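Post-proline cleaving enzyme (PDB 4HVT) probably cleaves oligopeptides on the carboxyl side of proline, acting as a serine peptidase of the prolyl oligopeptidase family. Local coordinates at residues Asn349-Phe354 / Ala365-Val370; Glu450-Thr455 / Tyr464-Lys469; Ala454-Gly459 / Phe539-Ala544; Val490-Tyr495 / Ser511-Ile516. All blocks are in the same frame, centred on the assembly; numbering follows the deposited sequence. Where two conformers were deposited one is given.

Contact 1. Residues Asn349-Phe354 / Ala365-Val370; sequences NEVFNF and ATYDNV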
loop_
_atom_site.group_PDB
_atom_site.type_symbol
_atom_site.label_atom_id
_atom_site.label_comp_id
_atom_site.label_asym_id
_atom_site.label_seq_id
_atom_site.Cartn_x
_atom_site.Cartn_y
_atom_site.Cartn_z
ATOM N N ASN A 349 8.966 15.527 16.444
ATOM C CA ASN A 349 8.393 15.538 15.100
ATOM C C ASN A 349 8.949 14.414 14.192
ATOM O O ASN A 349 8.696 14.413 12.990
ATOM C CB ASN A 349 8.644 16.871 14.445
ATOM C CG ASN A 349 7.921 17.998 15.143
ATOM O OD1 ASN A 349 6.903 17.768 15.807
ATOM N ND2 ASN A 349 8.436 19.208 14.967
ATOM N N GLU A 350 9.714 13.503 14.760
ATOM C CA GLU A 350 10.377 12.450 13.958
ATOM C C GLU A 350 9.617 11.138 13.973
ATOM O O GLU A 350 8.931 10.782 14.981
ATOM C CB GLU A 350 11.814 12.162 14.429
ATOM C CG GLU A 350 12.814 13.300 14.173
ATOM C CD GLU A 350 14.193 12.845 14.607
ATOM O OE1 GLU A 350 14.517 12.946 15.807
ATOM O OE2 GLU A 350 14.939 12.322 13.743
ATOM N N VAL A 351 9.764 10.409 12.876
ATOM C CA VAL A 351 9.237 9.051 12.788
ATOM C C VAL A 351 10.156 8.182 11.914
ATOM O O VAL A 351 10.735 8.652 10.948
ATOM C CB VAL A 351 7.782 9.027 12.274
ATOM C CG1 VAL A 351 7.706 9.419 10.779
ATOM C CG2 VAL A 351 7.178 7.648 12.437
ATOM N N PHE A 352 10.275 6.914 12.273
ATOM C CA PHE A 352 10.898 5.939 11.422
ATOM C C PHE A 352 10.168 5.651 10.108
ATOM O O PHE A 352 8.925 5.544 10.061
ATOM C CB PHE A 352 11.040 4.631 12.222
ATOM C CG PHE A 352 11.597 3.485 11.416
ATOM C CD1 PHE A 352 12.962 3.375 11.214
ATOM C CD2 PHE A 352 10.769 2.505 10.884
ATOM C CE1 PHE A 352 13.492 2.273 10.505
ATOM C CE2 PHE A 352 11.274 1.416 10.200
ATOM C CZ PHE A 352 12.644 1.322 9.948
ATOM N N ASN A 353 10.902 5.538 8.996
ATOM C CA ASN A 353 10.325 5.131 7.753
ATOM C C ASN A 353 10.742 3.695 7.356
ATOM O O ASN A 353 9.910 2.755 7.381
ATOM C CB ASN A 353 10.579 6.157 6.649
ATOM C CG ASN A 353 9.823 5.870 5.367
ATOM O OD1 ASN A 353 8.870 5.075 5.323
ATOM N ND2 ASN A 353 10.267 6.517 4.279
ATOM N N PHE A 354 12.004 3.515 7.010
ATOM C CA PHE A 354 12.493 2.207 6.628
ATOM C C PHE A 354 13.989 2.055 6.833
ATOM O O PHE A 354 14.726 3.041 6.920
ATOM C CB PHE A 354 12.095 1.800 5.178
ATOM C CG PHE A 354 12.687 2.645 4.088
ATOM C CD1 PHE A 354 14.011 2.446 3.698
ATOM C CD2 PHE A 354 11.925 3.615 3.445
ATOM C CE1 PHE A 354 14.577 3.212 2.674
ATOM C CE2 PHE A 354 12.457 4.350 2.395
ATOM C CZ PHE A 354 13.798 4.158 2.028
ATOM N N ALA A 365 16.126 5.544 6.817
ATOM C CA ALA A 365 15.263 6.577 6.294
ATOM C C ALA A 365 14.216 6.917 7.340
ATOM O O ALA A 365 13.554 6.028 7.915
ATOM C CB ALA A 365 14.640 6.145 4.991
ATOM N N THR A 366 14.062 8.193 7.623
ATOM C CA THR A 366 13.076 8.721 8.578
ATOM C C THR A 366 12.331 9.922 7.984
ATOM O O THR A 366 12.613 10.344 6.875
ATOM C CB THR A 366 13.738 9.177 9.903
ATOM O OG1 THR A 366 14.692 10.267 9.688
ATOM C CG2 THR A 366 14.503 8.013 10.558
ATOM N N TYR A 367 11.350 10.453 8.717
ATOM C CA TYR A 367 10.793 11.778 8.464
ATOM C C TYR A 367 10.961 12.640 9.708
ATOM O O TYR A 367 10.885 12.171 10.849
ATOM C CB TYR A 367 9.312 11.738 8.128
ATOM C CG TYR A 367 8.956 11.006 6.848
ATOM C CD1 TYR A 367 9.034 11.655 5.599
ATOM C CD2 TYR A 367 8.572 9.673 6.859
ATOM C CE1 TYR A 367 8.712 10.982 4.447
ATOM C CE2 TYR A 367 8.263 9.009 5.688
ATOM C CZ TYR A 367 8.331 9.677 4.487
ATOM O OH TYR A 367 8.018 8.996 3.316
ATOM N N ASP A 368 11.221 13.904 9.470
ATOM C CA ASP A 368 11.173 14.939 10.488
ATOM C C ASP A 368 10.136 15.961 10.006
ATOM O O ASP A 368 10.359 16.635 8.991
ATOM C CB ASP A 368 12.552 15.603 10.576
ATOM C CG ASP A 368 12.611 16.713 11.594
ATOM O OD1 ASP A 368 11.593 16.941 12.273
ATOM O OD2 ASP A 368 13.709 17.354 11.753
ATOM N N ASN A 369 8.994 16.043 10.689
ATOM C CA ASN A 369 7.891 16.864 10.229
ATOM C C ASN A 369 7.505 16.538 8.783
ATOM O O ASN A 369 7.203 17.396 7.978
ATOM C CB ASN A 369 8.208 18.348 10.463
ATOM C CG ASN A 369 6.954 19.165 10.656
ATOM O OD1 ASN A 369 5.896 18.639 11.022
ATOM N ND2 ASN A 369 7.057 20.466 10.419
ATOM N N VAL A 370 7.427 15.238 8.501
ATOM C CA VAL A 370 6.977 14.700 7.191
ATOM C C VAL A 370 7.863 15.162 6.050
ATOM O O VAL A 370 7.419 15.246 4.925
ATOM C CB VAL A 370 5.478 15.010 6.905
ATOM C CG1 VAL A 370 4.894 13.934 6.015
ATOM C CG2 VAL A 370 4.679 15.090 8.182
HETATM O O HOH W 1 7.333 13.250 10.658
HETATM O O HOH W 2 10.788 19.441 13.082
HETATM O O HOH W 3 14.547 12.678 11.027
HETATM O O HOH W 4 12.237 8.711 4.529
HETATM O O HOH W 5 6.738 6.722 3.510
#
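N353 reaches across a β-hairpin to Y367 and can be followed outward atom by atom. Its CB sits 3.2 Å from A365 O. N353 CG, anti to the backbone N (chi1 -172°), comes to 3.5 Å from Y367 CE2; amide and ring cross obliquely, their planes 34° apart. At the tip the two branches part. ND2 donates to a water that in turn donates to T366 O, while OD1 accepts from a second water, which lies in the plane of the Y367 ring at its edge and is also hydrogen-bonded to Y367 OH. N353 ND2 and Y367 OH themselves, though close, are not bonded because the angle is poor. Two residues back along the strand, V351 CG1 packs at the ring edge and against Y367 CB (3.9 Å), the two side chains running side by side. Just beyond N353, A365 CB stands over the centre of the F354 ring, 3.6 Å from the centroid, a CH-pi contact. V351 and Y367 exchange a reciprocal pair of backbone bonds. Then A365 O takes two donors from the same face of its plane, N353 N at 2.9 Å and F354 N at 3.1 Å. Two residues opposite one define a classic β bulge, here in an antiparallel hairpin of a β-propeller blade in the N-terminal domain.

Contact 2. Residues Glu450-Thr455 / Tyr464-Lys469; sequences EQKEAT and YFLVYK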
loop_
_atom_site.group_PDB
_atom_site.type_symbol
_atom_site.label_atom_id
_atom_site.label_comp_id
_atom_site.label_asym_id
_atom_site.label_seq_id
_atom_site.Cartn_x
_atom_site.Cartn_y
_atom_site.Cartn_z
ATOM N N GLU A 450 3.238 24.289 -0.349
ATOM C CA GLU A 450 3.334 24.807 1.003
ATOM C C GLU A 450 3.017 23.721 2.024
ATOM O O GLU A 450 2.004 23.021 1.905
ATOM C CB GLU A 450 2.367 25.951 1.228
ATOM C CG GLU A 450 2.752 27.297 0.710
ATOM C CD GLU A 450 1.717 28.309 1.161
ATOM O OE1 GLU A 450 0.965 28.801 0.303
ATOM O OE2 GLU A 450 1.604 28.523 2.398
ATOM N N GLN A 451 3.827 23.655 3.067
ATOM C CA GLN A 451 3.507 22.801 4.224
ATOM C C GLN A 451 2.936 23.660 5.310
ATOM O O GLN A 451 3.552 24.641 5.727
ATOM C CB GLN A 451 4.748 22.049 4.703
ATOM C CG GLN A 451 4.456 21.192 5.897
ATOM C CD GLN A 451 5.611 20.308 6.287
ATOM O OE1 GLN A 451 6.652 20.242 5.586
ATOM N NE2 GLN A 451 5.453 19.640 7.431
ATOM N N LYS A 452 1.696 23.395 5.665
ATOM C CA LYS A 452 0.952 24.181 6.576
ATOM C C LYS A 452 0.428 23.320 7.735
ATOM O O LYS A 452 0.651 22.110 7.768
ATOM C CB LYS A 452 -0.201 24.839 5.780
ATOM C CG LYS A 452 0.255 25.855 4.730
ATOM C CD LYS A 452 -0.888 26.345 3.864
ATOM C CE LYS A 452 -1.751 27.373 4.579
ATOM N NZ LYS A 452 -1.257 28.751 4.334
ATOM N N GLU A 453 -0.176 23.964 8.725
ATOM C CA GLU A 453 -0.855 23.271 9.840
ATOM C C GLU A 453 -2.203 23.839 10.176
ATOM O O GLU A 453 -2.417 25.017 10.168
ATOM C CB GLU A 453 -0.021 23.302 11.100
ATOM C CG GLU A 453 1.355 22.653 10.923
ATOM C CD GLU A 453 2.139 22.597 12.222
ATOM O OE1 GLU A 453 1.943 23.524 13.060
ATOM O OE2 GLU A 453 2.930 21.615 12.396
ATOM N N ALA A 454 -3.138 22.961 10.475
ATOM C CA ALA A 454 -4.434 23.376 10.993
ATOM C C ALA A 454 -4.436 23.113 12.503
ATOM O O ALA A 454 -3.643 22.339 12.988
ATOM C CB ALA A 454 -5.515 22.580 10.299
ATOM N N THR A 455 -5.355 23.757 13.219
ATOM C CA THR A 455 -5.612 23.489 14.630
ATOM C C THR A 455 -6.871 22.678 14.809
ATOM O O THR A 455 -7.994 23.086 14.472
ATOM C CB THR A 455 -5.564 24.787 15.452
ATOM O OG1 THR A 455 -4.290 25.407 15.190
ATOM C CG2 THR A 455 -5.626 24.489 16.893
ATOM N N TYR A 464 -0.728 19.721 6.845
ATOM C CA TYR A 464 -1.235 19.475 5.531
ATOM C C TYR A 464 -0.345 20.132 4.466
ATOM O O TYR A 464 0.368 21.104 4.737
ATOM C CB TYR A 464 -2.698 19.916 5.365
ATOM C CG TYR A 464 -3.029 21.391 5.466
ATOM C CD1 TYR A 464 -3.272 21.998 6.712
ATOM C CD2 TYR A 464 -3.171 22.156 4.344
ATOM C CE1 TYR A 464 -3.640 23.343 6.831
ATOM C CE2 TYR A 464 -3.542 23.487 4.448
ATOM C CZ TYR A 464 -3.792 24.082 5.685
ATOM O OH TYR A 464 -4.113 25.456 5.700
ATOM N N PHE A 465 -0.398 19.543 3.285
ATOM C CA PHE A 465 0.340 19.940 2.100
ATOM C C PHE A 465 -0.592 20.532 1.052
ATOM O O PHE A 465 -1.605 19.912 0.636
ATOM C CB PHE A 465 1.146 18.781 1.568
ATOM C CG PHE A 465 2.235 18.378 2.499
ATOM C CD1 PHE A 465 3.480 18.967 2.433
ATOM C CD2 PHE A 465 1.995 17.451 3.489
ATOM C CE1 PHE A 465 4.497 18.607 3.336
ATOM C CE2 PHE A 465 2.944 17.114 4.406
ATOM C CZ PHE A 465 4.241 17.644 4.316
ATOM N N LEU A 466 -0.264 21.758 0.661
ATOM C CA LEU A 466 -1.071 22.521 -0.235
ATOM C C LEU A 466 -0.258 22.770 -1.526
ATOM O O LEU A 466 0.876 23.274 -1.448
ATOM C CB LEU A 466 -1.373 23.853 0.431
ATOM C CG LEU A 466 -2.044 24.899 -0.431
ATOM C CD1 LEU A 466 -3.453 24.540 -0.893
ATOM C CD2 LEU A 466 -2.066 26.229 0.336
ATOM N N VAL A 467 -0.811 22.410 -2.689
ATOM C CA VAL A 467 -0.153 22.604 -3.990
ATOM C C VAL A 467 -1.113 23.370 -4.911
ATOM O O VAL A 467 -2.306 23.030 -5.028
ATOM C CB VAL A 467 0.202 21.270 -4.669
ATOM C CG1 VAL A 467 0.737 21.470 -6.094
ATOM C CG2 VAL A 467 1.250 20.563 -3.847
ATOM N N TYR A 468 -0.607 24.419 -5.551
ATOM C CA TYR A 468 -1.435 25.225 -6.437
ATOM C C TYR A 468 -0.589 25.822 -7.550
ATOM O O TYR A 468 0.668 25.809 -7.525
ATOM C CB TYR A 468 -2.223 26.336 -5.690
ATOM C CG TYR A 468 -1.396 27.332 -4.916
ATOM C CD1 TYR A 468 -1.077 27.131 -3.566
ATOM C CD2 TYR A 468 -0.969 28.503 -5.521
ATOM C CE1 TYR A 468 -0.337 28.089 -2.863
ATOM C CE2 TYR A 468 -0.236 29.435 -4.823
ATOM C CZ TYR A 468 0.056 29.229 -3.491
ATOM O OH TYR A 468 0.841 30.182 -2.857
ATOM N N LYS A 469 -1.289 26.309 -8.554
ATOM C CA LYS A 469 -0.595 26.958 -9.686
ATOM C C LYS A 469 -0.344 28.443 -9.385
ATOM O O LYS A 469 -1.221 29.134 -8.903
ATOM C CB LYS A 469 -1.441 26.766 -10.942
ATOM C CG LYS A 469 -0.689 27.007 -12.243
ATOM C CD LYS A 469 -1.627 26.830 -13.434
ATOM C CE LYS A 469 -0.933 27.036 -14.778
ATOM N NZ LYS A 469 -1.676 26.375 -15.900
HETATM O O HOH W 6 -3.548 26.709 8.031
#
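K452 and Y464 form a hydrogen-bonded antiparallel pair, K452 N donating to Y464 O at 2.8 Å; Y464 N donates back to K452 O. E450 and L466 repeat the exchange two residues along, with E450 N 2.8 Å from L466 O. Side-chain polar links on this face are looser: K452 NZ makes a long salt bridge to E450 OE2 (3.5 Å), and Y468 OH gives a weak hydrogen bond to E450 OE1. A water accepts from Y464 OH and donates to E453 O, tying the phenol to the opposite backbone. The Y464 ring takes K452 CB over one face, toward the rim, 3.8 Å from the centroid, and the lysine bends at chi3 (77°), which brings CE within 3.2 Å of Y464 OH. K452 CD also touches L466 CD2. On the other face Q451 lies alongside F465, its CD 3.6 Å from CE1 and CZ of the ring; the amide tip bonds N369 and N396. Strand 447-455 is one edge strand of the mixed sheet of the α/β-hydrolase domain, 461-469 pairs next with 510-514, and helix 536-551 packs on Y464 and A454 through V545.

Contact 3. Residues Ala454-Gly459 / Phe539-Ala544; sequences ATSFDG and FNDFFA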
loop_
_atom_site.group_PDB
_atom_site.type_symbol
_atom_site.label_atom_id
_atom_site.label_comp_id
_atom_site.label_asym_id
_atom_site.label_seq_id
_atom_site.Cartn_x
_atom_site.Cartn_y
_atom_site.Cartn_z
ATOM N N ALA A 454 -3.138 22.961 10.475
ATOM C CA ALA A 454 -4.434 23.376 10.993
ATOM C C ALA A 454 -4.436 23.113 12.503
ATOM O O ALA A 454 -3.643 22.339 12.988
ATOM C CB ALA A 454 -5.515 22.580 10.299
ATOM N N THR A 455 -5.355 23.757 13.219
ATOM C CA THR A 455 -5.612 23.489 14.630
ATOM C C THR A 455 -6.871 22.678 14.809
ATOM O O THR A 455 -7.994 23.086 14.472
ATOM C CB THR A 455 -5.564 24.787 15.452
ATOM O OG1 THR A 455 -4.290 25.407 15.190
ATOM C CG2 THR A 455 -5.626 24.489 16.893
ATOM N N SER A 456 -6.710 21.510 15.396
ATOM C CA SER A 456 -7.849 20.627 15.557
ATOM C C SER A 456 -8.626 20.979 16.812
ATOM O O SER A 456 -8.241 21.894 17.585
ATOM C CB SER A 456 -7.435 19.171 15.546
ATOM O OG SER A 456 -8.553 18.292 15.314
ATOM N N PHE A 457 -9.734 20.284 16.975
ATOM C CA PHE A 457 -10.682 20.519 18.067
ATOM C C PHE A 457 -10.082 20.512 19.464
ATOM O O PHE A 457 -10.649 21.180 20.354
ATOM C CB PHE A 457 -11.829 19.500 18.032
ATOM C CG PHE A 457 -11.453 18.143 18.561
ATOM C CD1 PHE A 457 -10.512 17.358 17.890
ATOM C CD2 PHE A 457 -12.036 17.620 19.731
ATOM C CE1 PHE A 457 -10.158 16.096 18.337
ATOM C CE2 PHE A 457 -11.653 16.342 20.186
ATOM C CZ PHE A 457 -10.740 15.590 19.493
ATOM N N ASP A 458 -8.984 19.777 19.663
ATOM C CA ASP A 458 -8.277 19.652 20.966
ATOM C C ASP A 458 -6.968 20.445 21.030
ATOM O O ASP A 458 -6.120 20.217 21.905
ATOM C CB ASP A 458 -8.032 18.164 21.316
ATOM C CG ASP A 458 -7.105 17.469 20.333
ATOM O OD1 ASP A 458 -6.762 18.099 19.299
ATOM O OD2 ASP A 458 -6.766 16.280 20.559
ATOM N N GLY A 459 -6.771 21.381 20.104
ATOM C CA GLY A 459 -5.531 22.193 20.057
ATOM C C GLY A 459 -4.316 21.597 19.331
ATOM O O GLY A 459 -3.331 22.332 19.025
ATOM N N PHE A 539 -11.528 12.162 12.114
ATOM C CA PHE A 539 -12.513 12.856 11.345
ATOM C C PHE A 539 -12.491 14.369 11.672
ATOM O O PHE A 539 -12.547 15.183 10.784
ATOM C CB PHE A 539 -13.903 12.268 11.543
ATOM C CG PHE A 539 -13.980 10.730 11.425
ATOM C CD1 PHE A 539 -13.240 10.016 10.485
ATOM C CD2 PHE A 539 -14.841 10.007 12.227
ATOM C CE1 PHE A 539 -13.299 8.634 10.380
ATOM C CE2 PHE A 539 -14.916 8.630 12.103
ATOM C CZ PHE A 539 -14.147 7.943 11.178
ATOM N N ASN A 540 -12.363 14.693 12.960
ATOM C CA ASN A 540 -12.254 16.072 13.405
ATOM C C ASN A 540 -11.030 16.744 12.787
ATOM O O ASN A 540 -11.114 17.895 12.373
ATOM C CB ASN A 540 -12.142 16.150 14.918
ATOM C CG ASN A 540 -13.439 15.784 15.613
ATOM O OD1 ASN A 540 -14.505 15.733 14.999
ATOM N ND2 ASN A 540 -13.352 15.567 16.909
ATOM N N ASP A 541 -9.916 16.018 12.701
ATOM C CA ASP A 541 -8.694 16.567 12.077
ATOM C C ASP A 541 -8.972 16.950 10.637
ATOM O O ASP A 541 -8.540 17.970 10.139
ATOM C CB ASP A 541 -7.573 15.556 12.122
ATOM C CG ASP A 541 -7.005 15.382 13.521
ATOM O OD1 ASP A 541 -7.418 16.156 14.394
ATOM O OD2 ASP A 541 -6.169 14.454 13.748
ATOM N N PHE A 542 -9.716 16.099 9.966
ATOM C CA PHE A 542 -10.031 16.331 8.567
ATOM C C PHE A 542 -10.921 17.596 8.449
ATOM O O PHE A 542 -10.698 18.413 7.607
ATOM C CB PHE A 542 -10.763 15.101 8.035
ATOM C CG PHE A 542 -10.889 15.065 6.539
ATOM C CD1 PHE A 542 -9.776 14.897 5.727
ATOM C CD2 PHE A 542 -12.119 15.139 5.946
ATOM C CE1 PHE A 542 -9.883 14.831 4.359
ATOM C CE2 PHE A 542 -12.227 15.137 4.549
ATOM C CZ PHE A 542 -11.120 14.960 3.771
ATOM N N PHE A 543 -11.909 17.747 9.319
ATOM C CA PHE A 543 -12.750 18.966 9.315
ATOM C C PHE A 543 -11.911 20.238 9.590
ATOM O O PHE A 543 -12.132 21.305 8.982
ATOM C CB PHE A 543 -13.899 18.876 10.335
ATOM C CG PHE A 543 -14.804 17.698 10.145
ATOM C CD1 PHE A 543 -15.223 17.303 8.877
ATOM C CD2 PHE A 543 -15.224 16.957 11.242
ATOM C CE1 PHE A 543 -16.057 16.245 8.711
ATOM C CE2 PHE A 543 -16.077 15.891 11.079
ATOM C CZ PHE A 543 -16.471 15.498 9.821
ATOM N N ALA A 544 -10.981 20.140 10.543
ATOM C CA ALA A 544 -10.080 21.259 10.870
ATOM C C ALA A 544 -9.323 21.755 9.627
ATOM O O ALA A 544 -9.232 22.923 9.407
ATOM C CB ALA A 544 -9.116 20.870 11.971
HETATM O O HOH W 7 -11.634 19.732 14.652
#
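D541 OD1 accepts the hydroxyl of S456, OG lying 2.6 Å away and meeting the oxygen nearly along its C-O axis. S456 carries OG anti to its backbone N (chi1 -163°), which directs it at the helix, and its CB follows to 3.2 Å from the same OD1. The other carboxylate oxygen, D541 OD2, forms a salt bridge with R517, whose guanidinium also pairs with D458. The arginine thus links the aspartate of the helix to the one in the turn, and its positive charge would be expected to offset the nearness of two acidic groups. S456 to G459 form a type I β turn, closed by G459 N donating to S456 O at 3.0 Å; the positive phi of G459 suits glycine, since a CB there would be jammed against the preceding carbonyl oxygen. This turn connects strands 447-455 and 461-469, the hairpin at the edge of the α/β-hydrolase sheet, and its first residues, S456 and F457, lie against helix 536-551. F457 is placed with CG between its backbone N and carbonyl carbon (chi1 77°), and its ring receives N540 ND2 over the centre of one face, 3.3 Å above the plane. D458 CB lies over the opposite face. Ring and amide planes are 68° apart, and N540 OD1 is bonded to Q536. Between the turn and the helix, a water donates to N540 O and accepts weakly from F457 N. Farther down, A544 CB fits against the backbone, 3.5 Å from T455 O and 3.8 Å from S456 CA, while A454 CB reaches A544 O at 3.8 Å.

Contact 4. Residues Val490-Tyr495 / Ser511-Ile516; sequences VINAPY and SVLANI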
loop_
_atom_site.group_PDB
_atom_site.type_symbol
_atom_site.label_atom_id
_atom_site.label_comp_id
_atom_site.label_asym_id
_atom_site.label_seq_id
_atom_site.Cartn_x
_atom_site.Cartn_y
_atom_site.Cartn_z
ATOM N N VAL A 490 -0.406 4.398 8.985
ATOM C CA VAL A 490 0.130 4.671 7.651
ATOM C C VAL A 490 0.632 6.121 7.533
ATOM O O VAL A 490 -0.089 7.074 7.834
ATOM C CB VAL A 490 -0.888 4.411 6.561
ATOM C CG1 VAL A 490 -0.436 5.060 5.243
ATOM C CG2 VAL A 490 -1.209 2.920 6.495
ATOM N N ILE A 491 1.875 6.287 7.073
ATOM C CA ILE A 491 2.426 7.632 6.832
ATOM C C ILE A 491 1.998 8.079 5.449
ATOM O O ILE A 491 2.391 7.450 4.474
ATOM C CB ILE A 491 3.981 7.635 6.893
ATOM C CG1 ILE A 491 4.459 7.151 8.284
ATOM C CG2 ILE A 491 4.517 9.010 6.540
ATOM C CD1 ILE A 491 5.952 6.862 8.379
ATOM N N ASN A 492 1.176 9.129 5.358
ATOM C CA ASN A 492 0.623 9.590 4.078
ATOM C C ASN A 492 1.480 10.699 3.489
ATOM O O ASN A 492 1.185 11.873 3.603
ATOM C CB ASN A 492 -0.828 10.069 4.276
ATOM C CG ASN A 492 -1.657 9.939 3.019
ATOM O OD1 ASN A 492 -1.166 9.522 1.954
ATOM N ND2 ASN A 492 -2.927 10.291 3.122
ATOM N N ALA A 493 2.620 10.300 2.920
ATOM C CA ALA A 493 3.635 11.247 2.487
ATOM C C ALA A 493 3.283 11.942 1.159
ATOM O O ALA A 493 2.685 11.304 0.271
ATOM C CB ALA A 493 4.967 10.562 2.378
ATOM N N PRO A 494 3.646 13.211 1.041
ATOM C CA PRO A 494 3.348 14.021 -0.181
ATOM C C PRO A 494 4.268 13.714 -1.426
ATOM O O PRO A 494 5.134 14.513 -1.777
ATOM C CB PRO A 494 3.530 15.451 0.293
ATOM C CG PRO A 494 4.475 15.371 1.402
ATOM C CD PRO A 494 4.157 14.061 2.106
ATOM N N TYR A 495 4.041 12.562 -2.059
ATOM C CA TYR A 495 4.798 12.214 -3.263
ATOM C C TYR A 495 4.334 12.950 -4.511
ATOM O O TYR A 495 3.249 13.590 -4.548
ATOM C CB TYR A 495 4.766 10.709 -3.512
ATOM C CG TYR A 495 3.406 10.215 -3.891
ATOM C CD1 TYR A 495 2.484 9.829 -2.922
ATOM C CD2 TYR A 495 3.035 10.148 -5.214
ATOM C CE1 TYR A 495 1.220 9.401 -3.290
ATOM C CE2 TYR A 495 1.790 9.730 -5.603
ATOM C CZ TYR A 495 0.898 9.332 -4.633
ATOM O OH TYR A 495 -0.354 8.927 -5.008
ATOM N N SER A 511 -4.586 21.203 -4.905
ATOM C CA SER A 511 -4.465 19.873 -4.304
ATOM C C SER A 511 -4.101 19.983 -2.820
ATOM O O SER A 511 -3.218 20.751 -2.451
ATOM C CB SER A 511 -3.377 19.063 -5.017
ATOM O OG SER A 511 -3.819 18.621 -6.296
ATOM N N VAL A 512 -4.751 19.165 -1.967
ATOM C CA VAL A 512 -4.430 19.198 -0.568
ATOM C C VAL A 512 -4.366 17.802 -0.003
ATOM O O VAL A 512 -5.205 16.978 -0.323
ATOM C CB VAL A 512 -5.441 20.015 0.265
ATOM C CG1 VAL A 512 -5.004 20.179 1.707
ATOM C CG2 VAL A 512 -5.619 21.387 -0.352
ATOM N N LEU A 513 -3.336 17.574 0.808
ATOM C CA LEU A 513 -3.167 16.304 1.523
ATOM C C LEU A 513 -3.069 16.602 3.000
ATOM O O LEU A 513 -2.165 17.325 3.415
ATOM C CB LEU A 513 -1.842 15.629 1.093
ATOM C CG LEU A 513 -1.469 14.289 1.740
ATOM C CD1 LEU A 513 -2.392 13.238 1.228
ATOM C CD2 LEU A 513 -0.025 13.983 1.348
ATOM N N ALA A 514 -3.938 15.985 3.784
ATOM C CA ALA A 514 -4.007 16.188 5.235
ATOM C C ALA A 514 -3.483 14.988 6.050
ATOM O O ALA A 514 -3.960 13.883 5.923
ATOM C CB ALA A 514 -5.423 16.529 5.653
ATOM N N ASN A 515 -2.497 15.241 6.893
ATOM C CA ASN A 515 -1.856 14.209 7.680
ATOM C C ASN A 515 -2.557 14.014 9.012
ATOM O O ASN A 515 -2.042 14.230 10.132
ATOM C CB ASN A 515 -0.368 14.578 7.827
ATOM C CG ASN A 515 0.307 14.669 6.477
ATOM O OD1 ASN A 515 0.574 15.756 5.996
ATOM N ND2 ASN A 515 0.586 13.518 5.860
ATOM N N ILE A 516 -3.777 13.570 8.891
ATOM C CA ILE A 516 -4.634 13.432 10.050
ATOM C C ILE A 516 -4.267 12.279 10.993
ATOM O O ILE A 516 -3.573 11.313 10.622
ATOM C CB ILE A 516 -6.116 13.261 9.616
ATOM C CG1 ILE A 516 -6.394 11.871 8.982
ATOM C CG2 ILE A 516 -6.519 14.466 8.736
ATOM C CD1 ILE A 516 -7.805 11.722 8.372
HETATM O O HOH W 8 -3.859 11.132 5.771
#
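L513 and N492 each hold CG anti to the backbone N (chi1 179° and -153°), and both CB atoms point toward the other segment; the two side chains cross at a slant. The leucine methyls divide the work. L513 CD1 touches N492 ND2 at 3.5 Å, and CD2 lies 3.3 Å from N492 O, then 3.7 Å from P494 CA and 4.0 Å from P494 CB. N515 instead has CG anti to its carbonyl carbon, and its ND2 gives N492 O a weak hydrogen bond of 2.9 Å, bent to 126° at the hydrogen. The stronger partner of that ND2 is E521, whose OE2 also accepts from N492 N, so one carboxylate oxygen binds both asparagines. A water adds a further bridge, accepting from N492 ND2 at 2.9 Å and donating to A514 O at 2.8 Å. P494 and N515 are each the centre of an inverse gamma turn. The 490-495 loop, which leads from strand 480-483 to helix 498-505, thereby rests on the end of strand 510-514. That strand runs between 461-469 and 480-483; F465 of the former touches P494 and N515, and helix 536-551 packs against A514 through V545.

Contacts 2, 3 and 4 build one corner of the α/β-hydrolase domain, while contact 1 belongs to the propeller facing it. Contact 2 hands A454 and T455 on to contact 3, and pairs with contact 4 through F465 N and L513 O, 2.8 Å apart; their centres are about 10 Å apart. Contact 4 is nested within the chain loop that contact 3 closes, and D541 CB meets I516 CB at 3.7 Å. Across the domain interface, I491 and A493 of contact 4 pack on Y367 of contact 1, and N369 O probably bonds Q451 NE2 of contact 2. The probable catalytic triad, S566, H682 and D649, lies in none of the four contacts.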